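Side-chain contacts in oxalate biosynthetic component 1 (Burkholderia thailandensis, PDB 5IKY), which produces oxalate in quorum sensing-dependent oxalogenesis, combining a serine hydrolase activity with an additional lyase activity in one chain: residues A334-L337 with A338-E342; Y326-N330 with A331-D335; L298-G302 with H303-A307; L363-S366 with P367-A371; M264-L267 with L268-P272. All blocks are in the same frame, centred on the assembly; numbering follows the deposited sequence.

Contact 1 (A334-L337 with A338-E342); sequences ADQL and AHFAE
Phe340 leans back over the preceding turn of its helix, so that CD1 comes to 3.0 Å from Gln336 O and CE1 stays 4.1 Å from Gln336 CB. Its CG stands beside the backbone N, chi1 -73°, which turns the ring toward the residue four places earlier. The same carbonyl is held head-on by the backbone, Phe340 N lying 2.7 Å from Gln336 O. One residue on, Leu337 brings a methyl obliquely to the ring, CD2 to Phe340 CD2 at 4.3 Å. The Gln336 amide is steeply inclined to the ring, their planes 61° apart. Small alanines suit the outer side of the helix, where Ala338 CB rests 3.4 Å from Ala334 O. Further out, Phe340 meets Ala311 and Leu337 meets Phe313, both on strand 310-313, while Gln336 OE1 is bonded to Arg295 NH1 and its NE2 weakly to Arg294 O. His339 NE2 reaches Leu298 O. This is a TIM-barrel helix with apolar side chains on strand 310-313. The buried Gln336 amide pays its polar cost through helix 293-296, and the carbonyl partner of His339 NE2 is consistent with a proton on that nitrogen.

Contact 2 (Y326-N330 with A331-D335); sequences YDNPN and AFLAD
Pro329 and Leu333 meet in the first turn of helix 330-343, one of the outer helices of the TIM-barrel domain, where Pro329 is the N-cap. The backbone bonds come first. Leu333 N lies 3.0 Å from Pro329 O, in the carbonyl plane and nearly straight at 167°, and Ala334 N follows with a 2.9 Å bond to Asn330 O. Proline suits the cap because the helix makes no use of an N-H there, and its ring fixes phi as the chain turns from loop into helix.

The apolar contacts come next. Buried Leu333 sets both methyls against CB of the equally buried Asn328, CD1 at 3.8 Å and CD2 at 3.9 Å from Asn328 CB. Pro329 CD rests more loosely on Phe332 CB, 4.3 Å away.

The polar ends are held by residues beyond the turn. Asn328 gives ND2 to Gly316 O and takes Arg294 NH2 on OD1, so both ends of this buried amide are satisfied, while Asn330 OD1 is bonded to Tyr364 OH.

Last comes the ring edge. Phe332 has CG anti to the backbone N, chi1 163°, and this sends the ring back along the loop, with Pro329 O at its rim. The Asn328 amide is inclined only 27° to the ring, and its OD1 meets the ring edge at Phe332 CE2, 4.1 Å away.

Contact 3 (L298-G302 with H303-A307); sequences LKRYG and HAQLA
A hairpin-like loop, with a type I turn and a G1 bulge, brings Tyr301 back against Leu306 between helix 293-296 and strand 310-313. The pair is antiparallel and hydrogen-bonded: Tyr301 N lies 2.7 Å from Leu306 O, almost straight at 170°, and Leu306 N is 3.1 Å from Tyr301 O. Gln305 shares the place opposite Tyr301, which makes the bulge. The turn itself is closed by Gln305 N, 3.1 Å from Gly302 O and well above that carbonyl's plane. Gly302 has a positive phi, a backbone shape that glycine adopts readily. Past the bulge, Ala307 CA makes a CA-H...O contact of 3.3 Å with Lys299 O. Arg300 carries its extended chain over the bulge, CG 3.5 Å from Gln305 O. On the Tyr301 ring, Lys299 CG sits over one face toward the rim, and Lys299 NZ continues to a salt bridge with Asp261 of helix 257-270. At the tip, His303 stacks on Phe603, and its carbonyl is bonded to Arg574 NH2. Backbone bonds thus set the loop's shape, while side chains, and the carbonyl of His303, join helix 257-270 to the cap domain.

Contact 4 (L363-S366 with P367-A371); sequences LYQS and PLVKA
Leu363 touches the start of the helix through its carbonyl, O lying 3.6 Å from Pro367 CD. Proline is tolerated here because in the first helical turn its missing N-H costs no backbone bond.

Tyr364 comes next and accepts Leu368 N on its carbonyl. Leu368 folds over that oxygen, CG 3.1 Å from Tyr364 O, and its CD1 reaches 4.0 Å from Tyr364 CB. Leucine serves well on this buried side, where it packs on Ile349 of strand 346-351. From just before the helix, the Tyr364 ring reaches helix 330-343, where it lies against Leu333.

Gln365 bonds its O to Val369 N at 3.2 Å. The two side chains run side by side, and the bend of Gln365 at chi2, -80°, brings NE2 within 3.7 Å of Val369 CG2. The amide N is carried on to Asn442 O, while Phe443 meets both side chains.

Ser366, on the exposed side, takes Lys370 N on its carbonyl at 3.0 Å and 171°. Its OG stays beside the Pro367 ring, whose N has no hydrogen to offer it.

Three successive backbone bonds run through this short helix of the TIM-barrel domain. The polar end of Gln365 adds to the apolar contacts of Leu368 and Tyr364, tying the helix to the C-terminal end of helix 418-442.

Contact 5 (M264-L267 with L268-P272); sequences MPTL and LDLEP
Leu268 packs closely over the carbonyl of Met264 in the last turns of helix 257-270, its CG 3.2 Å from Met264 O, which also receives Leu268 N at 2.9 Å. This is the dense side. Met264 and Leu267 point their apolar chains at Leu276 of strand 275-278, as an outer helix of a TIM barrel does. Leu267 O also takes Glu271 N at 2.6 Å, the closing bond of the helix.

Within the contact the other side, covered by helix 206-218, is held by a single methyl pair. Thr266 and Leu270, both partly exposed, lie alongside one another, CG2 to CD1 at 3.7 Å. Thr266 places that methyl anti to the backbone N and keeps OG1 beside it (chi1 -62°), where the hydroxyl is bonded to Arg262 O; threonine thus offers a polar and an apolar branch at once. Between the two sides Asp269 N divides its hydrogen, bonding Pro265 O at 3.0 Å and more weakly Thr266 O at 3.2 Å. Pro265, lacking an N-H, kinks the helix one turn earlier.

Glu271 leaves helical geometry and Pro272 follows, which ends the helix. Leu270 O then finds Asn698 ND2, and Glu271 OE2 forms a salt bridge with Arg214 NH1 on helix 206-218. Polar groups at the C-terminal end thus join the helix to its neighbours, beside the few side-chain contacts within it.

Overall arrangement
Along the chain the order is contact 5, 3, 2, 1, 4, all within the TIM-barrel, lyase-like part. Contacts 1 and 2 overlap at Ala334 and Asp335 in helix 330-343, their centres 11 Å apart. Contact 4, on helix 365-370, lies beside both, about 12 Å from contact 1 and 14 Å from contact 2, centre to centre. Contact 3, the hairpin-like loop, is the bridge to contact 5 on helix 257-270: it touches contact 1 through Leu298 and contact 5 through Tyr301, with centres 17 Å and 10 Å away. Contacts 4 and 5, their centres about 31 Å apart, do not touch. Successive helices outside one curled parallel sheet are thus joined in series, and the loop and helix 257-270 also meet the cap domain.

Contact 1 (A334-L337 with A338-E342)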
loop_
_atom_site.group_PDB
_atom_site.type_symbol
_atom_site.label_atom_id
_atom_site.label_comp_id
_atom_site.label_asym_id
_atom_site.label_seq_id
_atom_site.Cartn_x
_atom_site.Cartn_y
_atom_site.Cartn_z
ATOM N N ALA A 334 30.131 -20.928 2.346
ATOM C CA ALA A 334 30.249 -20.980 3.798
ATOM C C ALA A 334 30.440 -19.576 4.363
ATOM O O ALA A 334 29.911 -19.248 5.423
ATOM C CB ALA A 334 31.400 -21.889 4.214
ATOM N N ASP A 335 31.200 -18.750 3.650
ATOM C CA ASP A 335 31.378 -17.356 4.041
ATOM C C ASP A 335 30.068 -16.590 3.904
ATOM O O ASP A 335 29.763 -15.715 4.715
ATOM C CB ASP A 335 32.466 -16.688 3.203
ATOM C CG ASP A 335 33.856 -17.163 3.569
ATOM O OD1 ASP A 335 34.055 -17.594 4.727
ATOM O OD2 ASP A 335 34.753 -17.095 2.701
ATOM N N GLN A 336 29.301 -16.924 2.868
ATOM C CA GLN A 336 27.979 -16.345 2.668
ATOM C C GLN A 336 27.076 -16.649 3.860
ATOM O O GLN A 336 26.572 -15.736 4.514
ATOM C CB GLN A 336 27.342 -16.869 1.376
ATOM C CG GLN A 336 28.064 -16.462 0.096
ATOM C CD GLN A 336 27.912 -14.987 -0.223
ATOM O OE1 GLN A 336 28.714 -14.164 0.214
ATOM N NE2 GLN A 336 26.883 -14.647 -0.994
ATOM N N LEU A 337 26.890 -17.935 4.147
ATOM C CA LEU A 337 26.019 -18.357 5.239
ATOM C C LEU A 337 26.449 -17.768 6.577
ATOM O O LEU A 337 25.607 -17.406 7.399
ATOM C CB LEU A 337 25.973 -19.884 5.335
ATOM C CG LEU A 337 25.203 -20.590 4.217
ATOM C CD1 LEU A 337 25.093 -22.079 4.495
ATOM C CD2 LEU A 337 23.825 -19.975 4.035
ATOM N N ALA A 338 27.755 -17.665 6.793
ATOM C CA ALA A 338 28.262 -17.090 8.033
ATOM C C ALA A 338 27.860 -15.624 8.120
ATOM O O ALA A 338 27.438 -15.146 9.173
ATOM C CB ALA A 338 29.766 -17.237 8.119
ATOM N N HIS A 339 27.981 -14.928 6.995
ATOM C CA HIS A 339 27.620 -13.521 6.911
ATOM C C HIS A 339 26.107 -13.306 7.019
ATOM O O HIS A 339 25.661 -12.392 7.714
ATOM C CB HIS A 339 28.140 -12.917 5.607
ATOM C CG HIS A 339 27.810 -11.468 5.446
ATOM N ND1 HIS A 339 28.506 -10.472 6.095
ATOM C CD2 HIS A 339 26.851 -10.847 4.721
ATOM C CE1 HIS A 339 27.992 -9.299 5.773
ATOM N NE2 HIS A 339 26.986 -9.498 4.940
ATOM N N PHE A 340 25.330 -14.145 6.334
ATOM C CA PHE A 340 23.867 -14.098 6.422
ATOM C C PHE A 340 23.405 -14.138 7.879
ATOM O O PHE A 340 22.468 -13.442 8.271
ATOM C CB PHE A 340 23.214 -15.270 5.674
ATOM C CG PHE A 340 23.263 -15.168 4.169
ATOM C CD1 PHE A 340 24.160 -14.337 3.528
ATOM C CD2 PHE A 340 22.393 -15.922 3.395
ATOM C CE1 PHE A 340 24.204 -14.275 2.150
ATOM C CE2 PHE A 340 22.425 -15.853 2.015
ATOM C CZ PHE A 340 23.330 -15.027 1.391
ATOM N N ALA A 341 24.078 -14.962 8.672
ATOM C CA ALA A 341 23.693 -15.192 10.060
ATOM C C ALA A 341 23.979 -13.981 10.944
ATOM O O ALA A 341 23.188 -13.650 11.825
ATOM C CB ALA A 341 24.408 -16.423 10.603
ATOM N N GLU A 342 25.110 -13.324 10.709
ATOM C CA GLU A 342 25.498 -12.169 11.510
ATOM C C GLU A 342 24.602 -10.966 11.232
ATOM O O GLU A 342 24.471 -10.072 12.065
ATOM C CB GLU A 342 26.961 -11.803 11.248
#

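Contact 2 (Y326-N330 with A331-D335)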
loop_
_atom_site.group_PDB
_atom_site.type_symbol
_atom_site.label_atom_id
_atom_site.label_comp_id
_atom_site.label_asym_id
_atom_site.label_seq_id
_atom_site.Cartn_x
_atom_site.Cartn_y
_atom_site.Cartn_z
ATOM N N TYR A 326 27.512 -18.736 -13.364
ATOM C CA TYR A 326 28.482 -18.424 -12.324
ATOM C C TYR A 326 28.694 -19.633 -11.424
ATOM O O TYR A 326 27.829 -20.501 -11.316
ATOM C CB TYR A 326 28.025 -17.210 -11.506
ATOM C CG TYR A 326 26.593 -17.292 -11.017
ATOM C CD1 TYR A 326 25.530 -16.961 -11.853
ATOM C CD2 TYR A 326 26.301 -17.689 -9.717
ATOM C CE1 TYR A 326 24.222 -17.034 -11.411
ATOM C CE2 TYR A 326 24.993 -17.761 -9.267
ATOM C CZ TYR A 326 23.959 -17.433 -10.119
ATOM O OH TYR A 326 22.656 -17.502 -9.682
ATOM N N ASP A 327 29.857 -19.688 -10.786
ATOM C CA ASP A 327 30.181 -20.797 -9.905
ATOM C C ASP A 327 29.909 -20.415 -8.452
ATOM O O ASP A 327 29.896 -19.235 -8.103
ATOM C CB ASP A 327 31.643 -21.216 -10.086
ATOM C CG ASP A 327 31.973 -22.506 -9.359
ATOM O OD1 ASP A 327 31.112 -23.411 -9.342
ATOM O OD2 ASP A 327 33.090 -22.615 -8.809
ATOM N N ASN A 328 29.673 -21.416 -7.612
ATOM C CA ASN A 328 29.481 -21.186 -6.187
ATOM C C ASN A 328 30.310 -22.161 -5.353
ATOM O O ASN A 328 29.783 -23.150 -4.844
ATOM C CB ASN A 328 27.996 -21.302 -5.814
ATOM C CG ASN A 328 27.114 -20.333 -6.594
ATOM O OD1 ASN A 328 27.017 -19.153 -6.258
ATOM N ND2 ASN A 328 26.460 -20.834 -7.635
ATOM N N PRO A 329 31.618 -21.887 -5.220
ATOM C CA PRO A 329 32.523 -22.739 -4.442
ATOM C C PRO A 329 32.086 -22.865 -2.984
ATOM O O PRO A 329 31.431 -21.965 -2.455
ATOM C CB PRO A 329 33.870 -22.018 -4.551
ATOM C CG PRO A 329 33.762 -21.211 -5.800
ATOM C CD PRO A 329 32.332 -20.766 -5.855
ATOM N N ASN A 330 32.460 -23.971 -2.349
ATOM C CA ASN A 330 31.980 -24.302 -1.013
ATOM C C ASN A 330 32.444 -23.338 0.080
ATOM O O ASN A 330 31.653 -22.951 0.941
ATOM C CB ASN A 330 32.397 -25.732 -0.659
ATOM C CG ASN A 330 31.714 -26.768 -1.532
ATOM O OD1 ASN A 330 30.531 -26.643 -1.851
ATOM N ND2 ASN A 330 32.457 -27.797 -1.926
ATOM N N ALA A 331 33.718 -22.957 0.052
ATOM C CA ALA A 331 34.242 -22.017 1.042
ATOM C C ALA A 331 33.556 -20.664 0.919
ATOM O O ALA A 331 33.291 -19.997 1.919
ATOM C CB ALA A 331 35.740 -21.855 0.891
ATOM N N PHE A 332 33.282 -20.263 -0.317
ATOM C CA PHE A 332 32.570 -19.022 -0.578
ATOM C C PHE A 332 31.175 -19.073 0.025
ATOM O O PHE A 332 30.769 -18.167 0.755
ATOM C CB PHE A 332 32.485 -18.751 -2.081
ATOM C CG PHE A 332 31.439 -17.742 -2.450
ATOM C CD1 PHE A 332 31.626 -16.399 -2.173
ATOM C CD2 PHE A 332 30.267 -18.137 -3.075
ATOM C CE1 PHE A 332 30.662 -15.470 -2.506
ATOM C CE2 PHE A 332 29.300 -17.212 -3.415
ATOM C CZ PHE A 332 29.497 -15.877 -3.132
ATOM N N LEU A 333 30.449 -20.143 -0.287
ATOM C CA LEU A 333 29.100 -20.340 0.231
ATOM C C LEU A 333 29.075 -20.383 1.754
ATOM O O LEU A 333 28.117 -19.925 2.377
ATOM C CB LEU A 333 28.498 -21.622 -0.339
ATOM C CG LEU A 333 28.194 -21.554 -1.833
ATOM C CD1 LEU A 333 27.668 -22.884 -2.330
ATOM C CD2 LEU A 333 27.191 -20.442 -2.106
ATOM N N ALA A 334 30.131 -20.928 2.346
ATOM C CA ALA A 334 30.249 -20.980 3.798
ATOM C C ALA A 334 30.440 -19.576 4.363
ATOM O O ALA A 334 29.911 -19.248 5.423
ATOM C CB ALA A 334 31.400 -21.889 4.214
ATOM N N ASP A 335 31.200 -18.750 3.650
ATOM C CA ASP A 335 31.378 -17.356 4.041
ATOM C C ASP A 335 30.068 -16.590 3.904
ATOM O O ASP A 335 29.763 -15.715 4.715
ATOM C CB ASP A 335 32.466 -16.688 3.203
ATOM C CG ASP A 335 33.856 -17.163 3.569
ATOM O OD1 ASP A 335 34.055 -17.594 4.727
ATOM O OD2 ASP A 335 34.753 -17.095 2.701
#

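Contact 3 (L298-G302 with H303-A307)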
loop_
_atom_site.group_PDB
_atom_site.type_symbol
_atom_site.label_atom_id
_atom_site.label_comp_id
_atom_site.label_asym_id
_atom_site.label_seq_id
_atom_site.Cartn_x
_atom_site.Cartn_y
_atom_site.Cartn_z
ATOM N N LEU A 298 24.434 -6.862 1.554
ATOM C CA LEU A 298 23.678 -7.470 2.639
ATOM C C LEU A 298 24.109 -6.882 3.976
ATOM O O LEU A 298 24.957 -7.434 4.675
ATOM C CB LEU A 298 23.856 -8.986 2.628
ATOM C CG LEU A 298 23.519 -9.615 1.276
ATOM C CD1 LEU A 298 23.832 -11.093 1.289
ATOM C CD2 LEU A 298 22.065 -9.380 0.903
ATOM N N LYS A 299 23.519 -5.741 4.311
ATOM C CA LYS A 299 23.857 -5.016 5.525
ATOM C C LYS A 299 22.615 -4.358 6.106
ATOM O O LYS A 299 21.511 -4.529 5.591
ATOM C CB LYS A 299 24.924 -3.959 5.237
ATOM C CG LYS A 299 24.504 -2.956 4.179
ATOM C CD LYS A 299 25.532 -1.858 4.000
ATOM C CE LYS A 299 25.023 -0.799 3.031
ATOM N NZ LYS A 299 25.967 0.340 2.897
ATOM N N ARG A 300 22.798 -3.599 7.179
ATOM C CA ARG A 300 21.691 -2.874 7.787
ATOM C C ARG A 300 21.512 -1.517 7.111
ATOM O O ARG A 300 22.479 -0.776 6.927
ATOM C CB ARG A 300 21.926 -2.716 9.290
ATOM C CG ARG A 300 21.877 -4.036 10.045
ATOM C CD ARG A 300 22.397 -3.910 11.469
ATOM N NE ARG A 300 22.135 -5.121 12.241
ATOM C CZ ARG A 300 22.923 -6.193 12.247
ATOM N NH1 ARG A 300 24.031 -6.207 11.517
ATOM N NH2 ARG A 300 22.604 -7.252 12.979
ATOM N N TYR A 301 20.273 -1.207 6.730
ATOM C CA TYR A 301 19.967 0.034 6.016
ATOM C C TYR A 301 19.078 0.975 6.822
ATOM O O TYR A 301 18.256 0.536 7.626
ATOM C CB TYR A 301 19.282 -0.268 4.680
ATOM C CG TYR A 301 20.161 -0.948 3.652
ATOM C CD1 TYR A 301 20.948 -0.205 2.781
ATOM C CD2 TYR A 301 20.186 -2.334 3.539
ATOM C CE1 TYR A 301 21.744 -0.821 1.835
ATOM C CE2 TYR A 301 20.977 -2.962 2.595
ATOM C CZ TYR A 301 21.755 -2.200 1.746
ATOM O OH TYR A 301 22.545 -2.823 0.806
ATOM N N GLY A 302 19.242 2.273 6.585
ATOM C CA GLY A 302 18.374 3.283 7.165
ATOM C C GLY A 302 18.566 3.513 8.651
ATOM O O GLY A 302 19.417 2.890 9.288
ATOM N N HIS A 303 17.762 4.417 9.205
ATOM C CA HIS A 303 17.824 4.736 10.628
ATOM C C HIS A 303 17.338 3.570 11.477
ATOM O O HIS A 303 17.786 3.386 12.607
ATOM C CB HIS A 303 16.994 5.986 10.936
ATOM C CG HIS A 303 17.516 7.234 10.296
ATOM N ND1 HIS A 303 18.759 7.755 10.584
ATOM C CD2 HIS A 303 16.959 8.069 9.386
ATOM C CE1 HIS A 303 18.948 8.855 9.876
ATOM N NE2 HIS A 303 17.871 9.067 9.141
ATOM N N ALA A 304 16.421 2.783 10.925
ATOM C CA ALA A 304 15.877 1.631 11.635
ATOM C C ALA A 304 16.881 0.483 11.676
ATOM O O ALA A 304 16.676 -0.500 12.391
ATOM C CB ALA A 304 14.578 1.177 10.988
ATOM N N GLN A 305 17.960 0.619 10.904
ATOM C CA GLN A 305 19.030 -0.375 10.850
ATOM C C GLN A 305 18.510 -1.773 10.519
ATOM O O GLN A 305 18.848 -2.747 11.187
ATOM C CB GLN A 305 19.799 -0.399 12.174
ATOM C CG GLN A 305 20.720 0.796 12.374
ATOM C CD GLN A 305 21.928 0.760 11.453
ATOM O OE1 GLN A 305 21.898 1.302 10.346
ATOM N NE2 GLN A 305 22.999 0.117 11.907
ATOM N N LEU A 306 17.682 -1.863 9.484
ATOM C CA LEU A 306 17.116 -3.140 9.074
ATOM C C LEU A 306 17.878 -3.724 7.892
ATOM O O LEU A 306 18.339 -2.999 7.010
ATOM C CB LEU A 306 15.635 -2.982 8.723
ATOM C CG LEU A 306 14.737 -2.508 9.867
ATOM C CD1 LEU A 306 13.290 -2.397 9.413
ATOM C CD2 LEU A 306 14.859 -3.449 11.049
ATOM N N ALA A 307 18.009 -5.044 7.891
ATOM C CA ALA A 307 18.700 -5.757 6.828
ATOM C C ALA A 307 17.689 -6.321 5.843
ATOM O O ALA A 307 16.501 -6.402 6.158
ATOM C CB ALA A 307 19.558 -6.871 7.412
#

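Contact 4 (L363-S366 with P367-A371)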
loop_
_atom_site.group_PDB
_atom_site.type_symbol
_atom_site.label_atom_id
_atom_site.label_comp_id
_atom_site.label_asym_id
_atom_site.label_seq_id
_atom_site.Cartn_x
_atom_site.Cartn_y
_atom_site.Cartn_z
ATOM N N LEU A 363 24.734 -32.535 1.450
ATOM C CA LEU A 363 25.836 -31.840 2.096
ATOM C C LEU A 363 25.423 -30.527 2.759
ATOM O O LEU A 363 25.977 -30.145 3.793
ATOM C CB LEU A 363 26.934 -31.576 1.075
ATOM C CG LEU A 363 28.353 -31.488 1.614
ATOM C CD1 LEU A 363 28.674 -32.666 2.521
ATOM C CD2 LEU A 363 29.277 -31.476 0.433
ATOM N N TYR A 364 24.458 -29.837 2.163
ATOM C CA TYR A 364 24.018 -28.544 2.676
ATOM C C TYR A 364 22.741 -28.639 3.500
ATOM O O TYR A 364 22.239 -27.625 3.983
ATOM C CB TYR A 364 23.814 -27.556 1.523
ATOM C CG TYR A 364 25.095 -26.919 1.048
ATOM C CD1 TYR A 364 25.605 -25.786 1.675
ATOM C CD2 TYR A 364 25.806 -27.455 -0.017
ATOM C CE1 TYR A 364 26.785 -25.203 1.247
ATOM C CE2 TYR A 364 26.980 -26.877 -0.456
ATOM C CZ TYR A 364 27.468 -25.755 0.182
ATOM O OH TYR A 364 28.643 -25.184 -0.249
ATOM N N GLN A 365 22.224 -29.852 3.667
ATOM C CA GLN A 365 20.966 -30.049 4.381
ATOM C C GLN A 365 21.029 -29.454 5.780
ATOM O O GLN A 365 20.166 -28.667 6.169
ATOM C CB GLN A 365 20.615 -31.534 4.450
ATOM C CG GLN A 365 19.146 -31.815 4.724
ATOM C CD GLN A 365 18.780 -31.682 6.193
ATOM O OE1 GLN A 365 19.635 -31.804 7.073
ATOM N NE2 GLN A 365 17.508 -31.418 6.463
ATOM N N SER A 366 22.062 -29.819 6.527
ATOM C CA SER A 366 22.225 -29.320 7.887
ATOM C C SER A 366 22.587 -27.821 7.943
ATOM O O SER A 366 21.966 -27.080 8.703
ATOM C CB SER A 366 23.269 -30.162 8.638
ATOM O OG SER A 366 23.617 -29.561 9.869
ATOM N N PRO A 367 23.582 -27.362 7.153
ATOM C CA PRO A 367 23.873 -25.921 7.200
ATOM C C PRO A 367 22.694 -25.021 6.815
ATOM O O PRO A 367 22.595 -23.902 7.322
ATOM C CB PRO A 367 25.011 -25.761 6.185
ATOM C CG PRO A 367 25.693 -27.078 6.192
ATOM C CD PRO A 367 24.587 -28.084 6.346
ATOM N N LEU A 368 21.818 -25.502 5.937
ATOM C CA LEU A 368 20.672 -24.709 5.493
ATOM C C LEU A 368 19.576 -24.643 6.551
ATOM O O LEU A 368 18.925 -23.612 6.714
ATOM C CB LEU A 368 20.107 -25.269 4.189
ATOM C CG LEU A 368 20.950 -24.960 2.952
ATOM C CD1 LEU A 368 20.335 -25.580 1.707
ATOM C CD2 LEU A 368 21.104 -23.454 2.795
ATOM N N VAL A 369 19.367 -25.748 7.263
ATOM C CA VAL A 369 18.423 -25.758 8.374
ATOM C C VAL A 369 18.909 -24.795 9.450
ATOM O O VAL A 369 18.142 -23.974 9.959
ATOM C CB VAL A 369 18.249 -27.169 8.966
ATOM C CG1 VAL A 369 17.561 -27.104 10.317
ATOM C CG2 VAL A 369 17.469 -28.054 8.006
ATOM N N LYS A 370 20.198 -24.883 9.765
ATOM C CA LYS A 370 20.832 -23.999 10.741
ATOM C C LYS A 370 20.713 -22.530 10.336
ATOM O O LYS A 370 20.737 -21.639 11.185
ATOM C CB LYS A 370 22.305 -24.378 10.923
ATOM C CG LYS A 370 23.034 -23.581 11.993
ATOM C CD LYS A 370 24.532 -23.842 11.958
ATOM C CE LYS A 370 25.271 -22.955 12.949
ATOM N NZ LYS A 370 26.748 -23.112 12.854
ATOM N N ALA A 371 20.575 -22.283 9.037
ATOM C CA ALA A 371 20.472 -20.921 8.523
ATOM C C ALA A 371 19.096 -20.312 8.792
ATOM O O ALA A 371 18.877 -19.127 8.537
ATOM C CB ALA A 371 20.775 -20.894 7.028
#

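Contact 5 (M264-L267 with L268-P272)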
loop_
_atom_site.group_PDB
_atom_site.type_symbol
_atom_site.label_atom_id
_atom_site.label_comp_id
_atom_site.label_asym_id
_atom_site.label_seq_id
_atom_site.Cartn_x
_atom_site.Cartn_y
_atom_site.Cartn_z
ATOM N N MET A 264 17.073 0.649 -0.755
ATOM C CA MET A 264 16.651 -0.003 0.483
ATOM C C MET A 264 16.030 0.940 1.522
ATOM O O MET A 264 14.947 0.650 2.029
ATOM C CB MET A 264 17.829 -0.768 1.100
ATOM C CG MET A 264 18.312 -1.921 0.238
ATOM S SD MET A 264 17.044 -3.186 0.062
ATOM C CE MET A 264 16.971 -3.791 1.743
ATOM N N PRO A 265 16.697 2.068 1.849
ATOM C CA PRO A 265 16.048 2.946 2.832
ATOM C C PRO A 265 14.704 3.490 2.352
ATOM O O PRO A 265 13.789 3.654 3.158
ATOM C CB PRO A 265 17.059 4.085 3.011
ATOM C CG PRO A 265 18.361 3.504 2.599
ATOM C CD PRO A 265 18.026 2.582 1.467
ATOM N N THR A 266 14.591 3.756 1.054
ATOM C CA THR A 266 13.342 4.250 0.480
ATOM C C THR A 266 12.218 3.228 0.639
ATOM O O THR A 266 11.117 3.567 1.068
ATOM C CB THR A 266 13.508 4.591 -1.011
ATOM O OG1 THR A 266 14.479 5.633 -1.155
ATOM C CG2 THR A 266 12.186 5.053 -1.608
ATOM N N LEU A 267 12.508 1.975 0.300
ATOM C CA LEU A 267 11.523 0.906 0.423
ATOM C C LEU A 267 11.157 0.635 1.881
ATOM O O LEU A 267 9.999 0.368 2.190
ATOM C CB LEU A 267 12.034 -0.374 -0.240
ATOM C CG LEU A 267 11.947 -0.390 -1.767
ATOM C CD1 LEU A 267 12.484 -1.697 -2.336
ATOM C CD2 LEU A 267 10.511 -0.160 -2.212
ATOM N N LEU A 268 12.141 0.704 2.773
ATOM C CA LEU A 268 11.884 0.533 4.201
ATOM C C LEU A 268 10.942 1.618 4.730
ATOM O O LEU A 268 10.151 1.372 5.639
ATOM C CB LEU A 268 13.194 0.551 4.991
ATOM C CG LEU A 268 14.139 -0.642 4.845
ATOM C CD1 LEU A 268 15.436 -0.356 5.573
ATOM C CD2 LEU A 268 13.503 -1.920 5.369
ATOM N N ASP A 269 11.037 2.814 4.155
ATOM C CA ASP A 269 10.182 3.937 4.542
ATOM C C ASP A 269 8.782 3.841 3.943
ATOM O O ASP A 269 7.784 4.037 4.638
ATOM C CB ASP A 269 10.815 5.266 4.123
ATOM C CG ASP A 269 11.720 5.850 5.189
ATOM O OD1 ASP A 269 11.464 5.612 6.388
ATOM O OD2 ASP A 269 12.677 6.568 4.827
ATOM N N LEU A 270 8.715 3.546 2.649
ATOM C CA LEU A 270 7.452 3.549 1.918
ATOM C C LEU A 270 6.723 2.209 1.990
ATOM O O LEU A 270 5.495 2.156 1.899
ATOM C CB LEU A 270 7.698 3.926 0.455
ATOM C CG LEU A 270 8.198 5.347 0.181
ATOM C CD1 LEU A 270 8.545 5.520 -1.288
ATOM C CD2 LEU A 270 7.149 6.357 0.592
ATOM N N GLU A 271 7.482 1.128 2.142
ATOM C CA GLU A 271 6.911 -0.217 2.177
ATOM C C GLU A 271 7.510 -1.051 3.314
ATOM O O GLU A 271 8.222 -2.020 3.059
ATOM C CB GLU A 271 7.138 -0.924 0.838
ATOM C CG GLU A 271 6.662 -0.143 -0.384
ATOM C CD GLU A 271 5.152 -0.167 -0.551
ATOM O OE1 GLU A 271 4.491 -1.022 0.077
ATOM O OE2 GLU A 271 4.627 0.672 -1.311
ATOM N N PRO A 272 7.206 -0.682 4.570
ATOM C CA PRO A 272 7.849 -1.250 5.765
ATOM C C PRO A 272 7.685 -2.762 5.928
ATOM O O PRO A 272 8.571 -3.410 6.489
ATOM C CB PRO A 272 7.149 -0.521 6.922
ATOM C CG PRO A 272 6.552 0.699 6.316
ATOM C CD PRO A 272 6.177 0.312 4.923
#